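Local coordinates for probable glutamine-binding lipoprotein GlnH (GLNBP) (PDB 6H20) that binds an acidic amino acid or its amide, as a lipoprotein of the solute-binding protein 3 family, and probably serves amino acid sensing or uptake in mycobacteria, at residues Asn264-Tyr267 / Arg268-Leu271; Ala42-Ala45 / Asp46-Arg50; Leu195-Gln199 / Gln200-Asp204; Phe249-Gly252 / Thr253-Arg256. All coordinates share one frame; numbering follows the deposited sequence.

Contact 1. Residues Asn264-Tyr267 / Arg268-Leu271; sequences NTLY and RKWL
Arg268 turns its side chain back along one turn of helix 262-270 toward Asn264. Its backbone N bonds to Asn264 O at 3.0 Å in a nearly straight hydrogen bond, and CG lies 3.3 Å from that same Asn264 O. The bend at chi3 (-44°) then brings the edge of the guanidinium next to the Asn264 amide group, the two planes 34° apart. Lys269 adds the next helical bond, from its N to Thr265 O at 2.9 Å, while its extended chain runs out to a salt bridge with Asp80 of helix 77-90. Trp270 N is shared between a weak bond to Leu266 O and a longer one to Tyr267 O at 3.3 Å, the latter reaching Tyr267 O from above the carbonyl plane. The indole NE1 also bonds to Asp80, so one carboxylate ties down two successive residues. Leu271, the first residue to leave helical geometry, bonds from its N to Tyr267 O at 2.7 Å and sets CB over the middle of the Tyr267 ring. This CH-pi contact puts Leu271 CB 3.7 Å from the centroid of the Tyr267 ring, only 6° off the normal, and Leu271 CD1 reaches the rim of the same face, near Tyr267 CD2 and CE2. The helix end is thus closed by two donors on one carbonyl and an apolar lid on the tyrosine, while Lys269 and Trp270 tie it to Asp80 through a salt bridge and a hydrogen bond.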
loop_
_atom_site.group_PDB
_atom_site.type_symbol
_atom_site.label_atom_id
_atom_site.label_comp_id
_atom_site.label_asym_id
_atom_site.label_seq_id
_atom_site.Cartn_x
_atom_site.Cartn_y
_atom_site.Cartn_z
ATOM N N ASN A 264 -12.822 -11.411 -4.159
ATOM C CA ASN A 264 -13.910 -10.681 -4.810
ATOM C C ASN A 264 -14.796 -9.981 -3.784
ATOM O O ASN A 264 -15.203 -8.824 -3.976
ATOM C CB ASN A 264 -14.736 -11.657 -5.646
ATOM C CG ASN A 264 -15.866 -10.977 -6.377
ATOM O OD1 ASN A 264 -15.655 -10.331 -7.407
ATOM N ND2 ASN A 264 -17.074 -11.102 -5.841
ATOM N N THR A 265 -15.106 -10.670 -2.688
ATOM C CA THR A 265 -15.940 -10.090 -1.642
ATOM C C THR A 265 -15.272 -8.866 -1.027
ATOM O O THR A 265 -15.926 -7.839 -0.795
ATOM C CB THR A 265 -16.227 -11.160 -0.586
ATOM O OG1 THR A 265 -17.060 -12.181 -1.159
ATOM C CG2 THR A 265 -16.910 -10.568 0.637
ATOM N N LEU A 266 -13.960 -8.945 -0.790
ATOM C CA LEU A 266 -13.246 -7.820 -0.199
ATOM C C LEU A 266 -13.161 -6.640 -1.154
ATOM O O LEU A 266 -13.273 -5.486 -0.721
ATOM C CB LEU A 266 -11.850 -8.257 0.249
ATOM C CG LEU A 266 -11.834 -9.273 1.390
ATOM C CD1 LEU A 266 -10.391 -9.610 1.752
ATOM C CD2 LEU A 266 -12.588 -8.746 2.605
ATOM N N TYR A 267 -12.941 -6.895 -2.448
ATOM C CA TYR A 267 -12.955 -5.806 -3.421
ATOM C C TYR A 267 -14.313 -5.121 -3.439
ATOM O O TYR A 267 -14.399 -3.889 -3.426
ATOM C CB TYR A 267 -12.617 -6.326 -4.825
ATOM C CG TYR A 267 -12.235 -5.218 -5.799
ATOM C CD1 TYR A 267 -13.204 -4.459 -6.458
ATOM C CD2 TYR A 267 -10.904 -4.926 -6.041
ATOM C CE1 TYR A 267 -12.840 -3.437 -7.340
ATOM C CE2 TYR A 267 -10.534 -3.920 -6.911
ATOM C CZ TYR A 267 -11.496 -3.181 -7.554
ATOM O OH TYR A 267 -11.090 -2.184 -8.417
ATOM N N ARG A 268 -15.387 -5.908 -3.480
ATOM C CA ARG A 268 -16.718 -5.314 -3.497
ATOM C C ARG A 268 -17.015 -4.576 -2.196
ATOM O O ARG A 268 -17.737 -3.576 -2.198
ATOM C CB ARG A 268 -17.764 -6.388 -3.798
ATOM C CG ARG A 268 -17.646 -6.966 -5.208
ATOM C CD ARG A 268 -18.811 -7.894 -5.578
ATOM N NE ARG A 268 -19.162 -8.813 -4.499
ATOM C CZ ARG A 268 -20.164 -8.618 -3.648
ATOM N NH1 ARG A 268 -20.921 -7.533 -3.755
ATOM N NH2 ARG A 268 -20.406 -9.503 -2.689
ATOM N N LYS A 269 -16.443 -5.034 -1.082
ATOM C CA LYS A 269 -16.685 -4.381 0.200
ATOM C C LYS A 269 -16.037 -3.002 0.253
ATOM O O LYS A 269 -16.620 -2.058 0.802
ATOM C CB LYS A 269 -16.149 -5.276 1.318
ATOM C CG LYS A 269 -16.277 -4.746 2.735
ATOM C CD LYS A 269 -15.815 -5.826 3.712
ATOM C CE LYS A 269 -15.762 -5.340 5.150
ATOM N NZ LYS A 269 -15.061 -6.359 5.993
ATOM N N TRP A 270 -14.859 -2.848 -0.351
ATOM C CA TRP A 270 -14.023 -1.675 -0.131
ATOM C C TRP A 270 -13.797 -0.796 -1.353
ATOM O O TRP A 270 -13.606 0.411 -1.188
ATOM C CB TRP A 270 -12.650 -2.102 0.427
ATOM C CG TRP A 270 -12.757 -2.650 1.818
ATOM C CD1 TRP A 270 -12.528 -3.945 2.224
ATOM C CD2 TRP A 270 -13.173 -1.935 2.983
ATOM N NE1 TRP A 270 -12.756 -4.063 3.575
ATOM C CE2 TRP A 270 -13.149 -2.843 4.065
ATOM C CE3 TRP A 270 -13.542 -0.602 3.224
ATOM C CZ2 TRP A 270 -13.498 -2.468 5.359
ATOM C CZ3 TRP A 270 -13.891 -0.234 4.510
ATOM C CH2 TRP A 270 -13.856 -1.160 5.566
ATOM N N LEU A 271 -13.784 -1.351 -2.565
ATOM C CA LEU A 271 -13.147 -0.683 -3.694
ATOM C C LEU A 271 -14.068 -0.449 -4.884
ATOM O O LEU A 271 -13.576 -0.112 -5.969
ATOM C CB LEU A 271 -11.909 -1.471 -4.143
ATOM C CG LEU A 271 -10.842 -1.657 -3.059
ATOM C CD1 LEU A 271 -9.615 -2.383 -3.622
ATOM C CD2 LEU A 271 -10.444 -0.335 -2.421
#

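Contact 2. Residues Ala42-Ala45 / Asp46-Arg50; sequences AAVA and DIRAR
Arg48 lays one face of its guanidinium over the backbone of Ala45, one helical turn earlier, with Ala45 CA 3.4 Å above the plane and toward its rim. Arg48 NH2 comes 3.6 Å from Ala45 CB, and NH1 lies 3.9 Å from Val44 CG2, the arginine chain crossing the valine at about a right angle. A bend at chi3 (46°) folds the chain back to this place, where NH1 also bonds to the carbonyl O of Asp41 in the preceding helix. The backbone beneath is held by Arg48 N to Val44 O at 2.9 Å, nearly straight at 170°, and by Ala49 N to Ala45 O. Val44 occupies the N-cap position of helix 45-50, at the break where helix 37-43 gives way to it, so the arginine spans the junction of two short helices. A water bridges the same break, accepting from Asp46 N at 3.2 Å and donating weakly to Ala42 O. On the inward side, Val44 CG1 and Ile47 CD1 approach to 4.3 Å. Both methyl-bearing chains are buried against Ile89 of helix 77-90 and Leu246 of helix 244-259. Arg50, farther along the chain, folds its guanidinium over Asp46 O and is held through NH2 by a salt bridge to Asp116.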
loop_
_atom_site.group_PDB
_atom_site.type_symbol
_atom_site.label_atom_id
_atom_site.label_comp_id
_atom_site.label_asym_id
_atom_site.label_seq_id
_atom_site.Cartn_x
_atom_site.Cartn_y
_atom_site.Cartn_z
ATOM N N ALA A 42 3.736 -25.810 10.239
ATOM C CA ALA A 42 5.037 -25.735 10.900
ATOM C C ALA A 42 5.695 -24.379 10.671
ATOM O O ALA A 42 6.399 -23.864 11.551
ATOM C CB ALA A 42 5.945 -26.868 10.416
ATOM N N ALA A 43 5.461 -23.778 9.502
ATOM C CA ALA A 43 6.112 -22.516 9.156
ATOM C C ALA A 43 5.595 -21.338 9.968
ATOM O O ALA A 43 6.260 -20.292 10.008
ATOM C CB ALA A 43 5.927 -22.233 7.665
ATOM N N VAL A 44 4.428 -21.469 10.594
ATOM C CA VAL A 44 3.857 -20.397 11.405
ATOM C C VAL A 44 3.736 -20.790 12.874
ATOM O O VAL A 44 2.998 -20.145 13.622
ATOM C CB VAL A 44 2.527 -19.883 10.834
ATOM C CG1 VAL A 44 2.756 -19.253 9.490
ATOM C CG2 VAL A 44 1.503 -21.006 10.742
ATOM N N ALA A 45 4.470 -21.825 13.303
ATOM C CA ALA A 45 4.318 -22.327 14.668
ATOM C C ALA A 45 4.702 -21.276 15.696
ATOM O O ALA A 45 4.112 -21.212 16.781
ATOM C CB ALA A 45 5.148 -23.600 14.863
ATOM N N ASP A 46 5.693 -20.443 15.374
ATOM C CA ASP A 46 6.107 -19.402 16.309
ATOM C C ASP A 46 5.032 -18.336 16.452
ATOM O O ASP A 46 4.785 -17.836 17.559
ATOM C CB ASP A 46 7.431 -18.787 15.859
ATOM C CG ASP A 46 8.601 -19.741 16.025
ATOM O OD1 ASP A 46 8.461 -20.739 16.770
ATOM O OD2 ASP A 46 9.665 -19.490 15.420
ATOM N N ILE A 47 4.387 -17.969 15.344
ATOM C CA ILE A 47 3.283 -17.017 15.405
ATOM C C ILE A 47 2.144 -17.598 16.228
ATOM O O ILE A 47 1.594 -16.943 17.120
ATOM C CB ILE A 47 2.823 -16.641 13.987
ATOM C CG1 ILE A 47 3.905 -15.820 13.278
ATOM C CG2 ILE A 47 1.507 -15.880 14.041
ATOM C CD1 ILE A 47 3.693 -15.691 11.776
ATOM N N ARG A 48 1.790 -18.852 15.946
ATOM C CA ARG A 48 0.709 -19.503 16.671
ATOM C C ARG A 48 0.991 -19.539 18.167
ATOM O O ARG A 48 0.092 -19.293 18.980
ATOM C CB ARG A 48 0.519 -20.918 16.120
ATOM C CG ARG A 48 -0.907 -21.423 16.176
ATOM C CD ARG A 48 -1.056 -22.708 15.380
ATOM N NE ARG A 48 0.018 -23.657 15.671
ATOM C CZ ARG A 48 0.897 -24.096 14.771
ATOM N NH1 ARG A 48 0.839 -23.669 13.513
ATOM N NH2 ARG A 48 1.840 -24.961 15.132
ATOM N N ALA A 49 2.243 -19.818 18.550
ATOM C CA ALA A 49 2.599 -19.858 19.964
ATOM C C ALA A 49 2.533 -18.482 20.603
ATOM O O ALA A 49 2.290 -18.372 21.812
ATOM C CB ALA A 49 3.995 -20.454 20.144
ATOM N N ARG A 50 2.765 -17.423 19.826
ATOM C CA ARG A 50 2.624 -16.071 20.357
ATOM C C ARG A 50 1.168 -15.658 20.511
ATOM O O ARG A 50 0.900 -14.629 21.143
ATOM C CB ARG A 50 3.376 -15.051 19.496
ATOM C CG ARG A 50 4.889 -15.075 19.676
ATOM C CD ARG A 50 5.552 -13.864 19.035
ATOM N NE ARG A 50 5.557 -13.948 17.573
ATOM C CZ ARG A 50 6.485 -14.584 16.864
ATOM N NH1 ARG A 50 7.493 -15.193 17.476
ATOM N NH2 ARG A 50 6.409 -14.610 15.538
HETATM O O HOH W 1 7.778 -21.182 13.034
#

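Contact 3. Residues Leu195-Gln199 / Gln200-Asp204; sequences LVALQ and QREID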
loop_
_atom_site.group_PDB
_atom_site.type_symbol
_atom_site.label_atom_id
_atom_site.label_comp_id
_atom_site.label_asym_id
_atom_site.label_seq_id
_atom_site.Cartn_x
_atom_site.Cartn_y
_atom_site.Cartn_z
ATOM N N LEU A 195 -4.632 15.070 2.347
ATOM C CA LEU A 195 -6.016 15.493 2.175
ATOM C C LEU A 195 -6.296 16.750 2.980
ATOM O O LEU A 195 -6.898 17.701 2.471
ATOM C CB LEU A 195 -6.968 14.362 2.562
ATOM C CG LEU A 195 -8.434 14.785 2.535
ATOM C CD1 LEU A 195 -8.829 15.235 1.130
ATOM C CD2 LEU A 195 -9.333 13.667 3.024
ATOM N N VAL A 196 -5.841 16.787 4.232
ATOM C CA VAL A 196 -6.020 17.989 5.046
ATOM C C VAL A 196 -5.373 19.195 4.373
ATOM O O VAL A 196 -5.968 20.278 4.292
ATOM C CB VAL A 196 -5.473 17.768 6.468
ATOM C CG1 VAL A 196 -5.465 19.087 7.245
ATOM C CG2 VAL A 196 -6.312 16.729 7.185
ATOM N N ALA A 197 -4.145 19.024 3.881
ATOM C CA ALA A 197 -3.443 20.125 3.229
ATOM C C ALA A 197 -4.218 20.644 2.023
ATOM O O ALA A 197 -4.267 21.856 1.781
ATOM C CB ALA A 197 -2.047 19.674 2.810
ATOM N N LEU A 198 -4.821 19.744 1.247
ATOM C CA LEU A 198 -5.572 20.182 0.074
ATOM C C LEU A 198 -6.874 20.847 0.491
ATOM O O LEU A 198 -7.278 21.866 -0.086
ATOM C CB LEU A 198 -5.820 18.995 -0.859
ATOM C CG LEU A 198 -6.475 19.289 -2.210
ATOM C CD1 LEU A 198 -5.745 20.383 -2.988
ATOM C CD2 LEU A 198 -6.533 18.010 -3.031
ATOM N N GLN A 199 -7.533 20.300 1.517
ATOM C CA GLN A 199 -8.748 20.938 2.020
ATOM C C GLN A 199 -8.475 22.355 2.491
ATOM O O GLN A 199 -9.337 23.235 2.353
ATOM C CB GLN A 199 -9.345 20.109 3.153
ATOM C CG GLN A 199 -9.952 18.814 2.669
ATOM C CD GLN A 199 -10.402 17.907 3.785
ATOM O OE1 GLN A 199 -9.758 17.806 4.827
ATOM N NE2 GLN A 199 -11.508 17.212 3.559
ATOM N N GLN A 200 -7.294 22.596 3.051
ATOM C CA GLN A 200 -6.922 23.920 3.526
ATOM C C GLN A 200 -6.218 24.745 2.461
ATOM O O GLN A 200 -5.715 25.832 2.773
ATOM C CB GLN A 200 -6.064 23.808 4.783
ATOM C CG GLN A 200 -6.679 22.915 5.829
ATOM C CD GLN A 200 -6.047 23.078 7.190
ATOM O OE1 GLN A 200 -5.288 24.017 7.434
ATOM N NE2 GLN A 200 -6.355 22.153 8.090
ATOM N N ARG A 201 -6.181 24.255 1.218
ATOM C CA ARG A 201 -5.567 24.963 0.089
ATOM C C ARG A 201 -4.095 25.291 0.339
ATOM O O ARG A 201 -3.589 26.322 -0.113
ATOM C CB ARG A 201 -6.372 26.209 -0.306
ATOM C CG ARG A 201 -7.851 25.923 -0.481
ATOM C CD ARG A 201 -8.546 27.022 -1.263
ATOM N NE ARG A 201 -9.598 26.488 -2.127
ATOM C CZ ARG A 201 -10.896 26.527 -1.840
ATOM N NH1 ARG A 201 -11.310 27.077 -0.707
ATOM N NH2 ARG A 201 -11.781 26.018 -2.687
ATOM N N GLU A 202 -3.394 24.405 1.047
ATOM C CA GLU A 202 -1.962 24.533 1.273
ATOM C C GLU A 202 -1.146 23.818 0.212
ATOM O O GLU A 202 0.088 23.932 0.213
ATOM C CB GLU A 202 -1.608 23.987 2.655
ATOM C CG GLU A 202 -2.278 24.772 3.759
ATOM C CD GLU A 202 -2.118 24.142 5.119
ATOM O OE1 GLU A 202 -1.825 22.932 5.195
ATOM O OE2 GLU A 202 -2.299 24.865 6.122
ATOM N N ILE A 203 -1.816 23.091 -0.684
ATOM C CA ILE A 203 -1.201 22.401 -1.809
ATOM C C ILE A 203 -2.186 22.473 -2.973
ATOM O O ILE A 203 -3.330 22.908 -2.824
ATOM C CB ILE A 203 -0.888 20.922 -1.482
ATOM C CG1 ILE A 203 -2.176 20.231 -1.030
ATOM C CG2 ILE A 203 0.208 20.812 -0.420
ATOM C CD1 ILE A 203 -2.057 18.719 -0.904
ATOM N N ASP A 204 -1.749 22.003 -4.139
ATOM C CA ASP A 204 -2.585 22.035 -5.333
ATOM C C ASP A 204 -3.054 20.666 -5.801
ATOM O O ASP A 204 -4.112 20.571 -6.441
ATOM C CB ASP A 204 -1.828 22.722 -6.472
ATOM C CG ASP A 204 -1.388 24.113 -6.091
ATOM O OD1 ASP A 204 -2.274 24.928 -5.756
ATOM O OD2 ASP A 204 -0.166 24.374 -6.089
#
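The backbone of helix 191-199 ends here in overlapping bonds, Gln200 N to Val196 O at 2.9 Å and Glu202 N to Ala197 O at 2.8 Å with donors only slightly tilted from their carbonyl planes, and Arg201 N to Leu198 O at 2.9 Å with the donor above the plane of the Leu198 carbonyl. Among the side chains, Gln200 and Val196 run side by side and point the same way. Gln200 CG rests on Val196 O, and its extended chain places NE2 3.3 Å from Val196 CG1, so that the amide lies alongside the valine methyl. On the buried side, Ile203 returns toward the helix it has just left. With CG1 set between its own backbone N and carbonyl carbon (chi1 56°), CD1 reaches 3.8 Å from Ala197 CB and the same distance from Leu198 CB, touching both residues at once. Leu198 in turn sends CD1 against the departing backbone, 3.5 Å from Ile203 O, and packs on Leu223 of strand 223-226. Glu202 OE1 lies beside Ala197. Asp204, just before strand 205-207, faces away and forms a salt bridge with Arg163 at the start of strand 163-167. Arg201 has positive phi (58°) as the C-prime residue, and with it the six-to-one and five-to-two bonds define a Schellman motif that ends the helix; just beyond it, the packing of Ile203 on Ala197 and Leu198 is added as the chain leads into the sheet.

Contact 4. Residues Phe249-Gly252 / Thr253-Arg256; sequences FVNG and TLER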
loop_
_atom_site.group_PDB
_atom_site.type_symbol
_atom_site.label_atom_id
_atom_site.label_comp_id
_atom_site.label_asym_id
_atom_site.label_seq_id
_atom_site.Cartn_x
_atom_site.Cartn_y
_atom_site.Cartn_z
ATOM N N PHE A 249 3.691 -19.397 3.197
ATOM C CA PHE A 249 2.417 -19.483 3.903
ATOM C C PHE A 249 1.445 -18.418 3.406
ATOM O O PHE A 249 0.294 -18.726 3.062
ATOM C CB PHE A 249 2.623 -19.352 5.421
ATOM C CG PHE A 249 1.377 -19.624 6.214
ATOM C CD1 PHE A 249 0.403 -18.633 6.382
ATOM C CD2 PHE A 249 1.150 -20.889 6.747
ATOM C CE1 PHE A 249 -0.760 -18.899 7.085
ATOM C CE2 PHE A 249 -0.001 -21.161 7.446
ATOM C CZ PHE A 249 -0.963 -20.170 7.614
ATOM N N VAL A 250 1.885 -17.154 3.378
ATOM C CA VAL A 250 1.011 -16.074 2.915
ATOM C C VAL A 250 0.596 -16.298 1.468
ATOM O O VAL A 250 -0.551 -16.039 1.088
ATOM C CB VAL A 250 1.697 -14.709 3.114
ATOM C CG1 VAL A 250 0.873 -13.596 2.482
ATOM C CG2 VAL A 250 1.895 -14.433 4.612
ATOM N N ASN A 251 1.502 -16.811 0.641
ATOM C CA ASN A 251 1.106 -17.075 -0.737
ATOM C C ASN A 251 0.034 -18.151 -0.808
ATOM O O ASN A 251 -0.819 -18.112 -1.704
ATOM C CB ASN A 251 2.333 -17.408 -1.588
ATOM C CG ASN A 251 3.177 -16.177 -1.853
ATOM O OD1 ASN A 251 2.687 -15.052 -1.701
ATOM N ND2 ASN A 251 4.422 -16.368 -2.271
ATOM N N GLY A 252 0.053 -19.106 0.131
ATOM C CA GLY A 252 -1.049 -20.044 0.241
ATOM C C GLY A 252 -2.367 -19.358 0.566
ATOM O O GLY A 252 -3.402 -19.661 -0.041
ATOM N N THR A 253 -2.348 -18.421 1.525
ATOM C CA THR A 253 -3.550 -17.647 1.828
ATOM C C THR A 253 -4.042 -16.909 0.596
ATOM O O THR A 253 -5.250 -16.878 0.318
ATOM C CB THR A 253 -3.275 -16.631 2.945
ATOM O OG1 THR A 253 -2.802 -17.317 4.113
ATOM C CG2 THR A 253 -4.560 -15.885 3.300
ATOM N N LEU A 254 -3.123 -16.293 -0.150
ATOM C CA LEU A 254 -3.557 -15.543 -1.321
ATOM C C LEU A 254 -4.153 -16.463 -2.385
ATOM O O LEU A 254 -5.155 -16.112 -3.010
ATOM C CB LEU A 254 -2.414 -14.689 -1.869
ATOM C CG LEU A 254 -1.955 -13.616 -0.876
ATOM C CD1 LEU A 254 -0.809 -12.773 -1.436
ATOM C CD2 LEU A 254 -3.124 -12.714 -0.419
ATOM N N GLU A 255 -3.565 -17.647 -2.601
ATOM C CA GLU A 255 -4.200 -18.617 -3.496
ATOM C C GLU A 255 -5.603 -18.961 -3.020
ATOM O O GLU A 255 -6.550 -19.020 -3.821
ATOM C CB GLU A 255 -3.371 -19.902 -3.587
ATOM C CG GLU A 255 -2.070 -19.783 -4.382
ATOM C CD GLU A 255 -2.285 -19.828 -5.886
ATOM O OE1 GLU A 255 -3.418 -20.130 -6.340
ATOM O OE2 GLU A 255 -1.307 -19.575 -6.617
ATOM N N ARG A 256 -5.769 -19.183 -1.712
ATOM C CA ARG A 256 -7.104 -19.480 -1.201
ATOM C C ARG A 256 -8.087 -18.363 -1.520
ATOM O O ARG A 256 -9.160 -18.618 -2.079
ATOM C CB ARG A 256 -7.083 -19.746 0.300
ATOM C CG ARG A 256 -8.477 -20.103 0.785
ATOM C CD ARG A 256 -8.513 -20.396 2.262
ATOM N NE ARG A 256 -8.056 -19.308 3.131
ATOM C CZ ARG A 256 -8.784 -18.239 3.459
ATOM N NH1 ARG A 256 -10.000 -18.067 2.949
ATOM N NH2 ARG A 256 -8.290 -17.333 4.298
#
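Phe249 CG lies opposite its backbone N across CA-CB (chi1 -172°), while Thr253 OG1 stands beside its own N (chi1 -57°), and these two choices bring the ring and the hydroxyl together on one flank of helix 244-259. Thr253 OG1 is 3.9 Å from Phe249 CE1, approaching the ring obliquely, and its hydrogen bond goes to Asp88 of helix 77-90. In the backbone, Thr253 N donates to Phe249 O at 3.1 Å, in the carbonyl plane. One residue on, Leu254 N bonds to Val250 O at 2.9 Å, and Leu254 CG packs 3.4 Å from that same Val250 O. Leu254 CD1 comes within 4.3 Å of Val250 CG1 and 4.2 Å of Asn251 OD1. That amide is buried but well satisfied: OD1 accepts from Thr136 N, and ND2 donates to Leu31 O and Ser30 OG. Glu255 N and Arg256 N continue the helical pattern, with Arg256 N to Gly252 O at 2.9 Å. Glu255 CG lies 3.4 Å from Asn251 O, and its carboxylate bonds to Tyr285. Arg256, its chain bent near the end, leads away to salt bridges with Glu84, Asp88 and Asp260. Asp88 therefore receives both the threonine hydroxyl and the arginine, which probably helps keep the carboxylate ionised, and Thr253 and Arg256 join this helix to Asp88 and Glu84 of helix 77-90.

Overall arrangement
Along the chain the order is contact 2, contact 3, contact 4 and contact 1. Contacts 4 and 1 lie on the consecutive helices 244-259 and 262-270, their centres 18 Å apart without touching. Contact 2 touches contact 4 directly, Val44 CG1 meeting Phe249 CG at 3.6 Å. Helix 77-90 takes side chains from contacts 1, 2 and 4, and so gathers early and late parts of the chain into one packed region. The bound asparagine lies about 12 Å from the Leu271 side chain. Contact 3, its centre 45 Å from that of contact 2 and across the chain's centre, probably belongs to the other lobe, as in two-lobed solute-binding proteins, with the ligand pocket between the lobes.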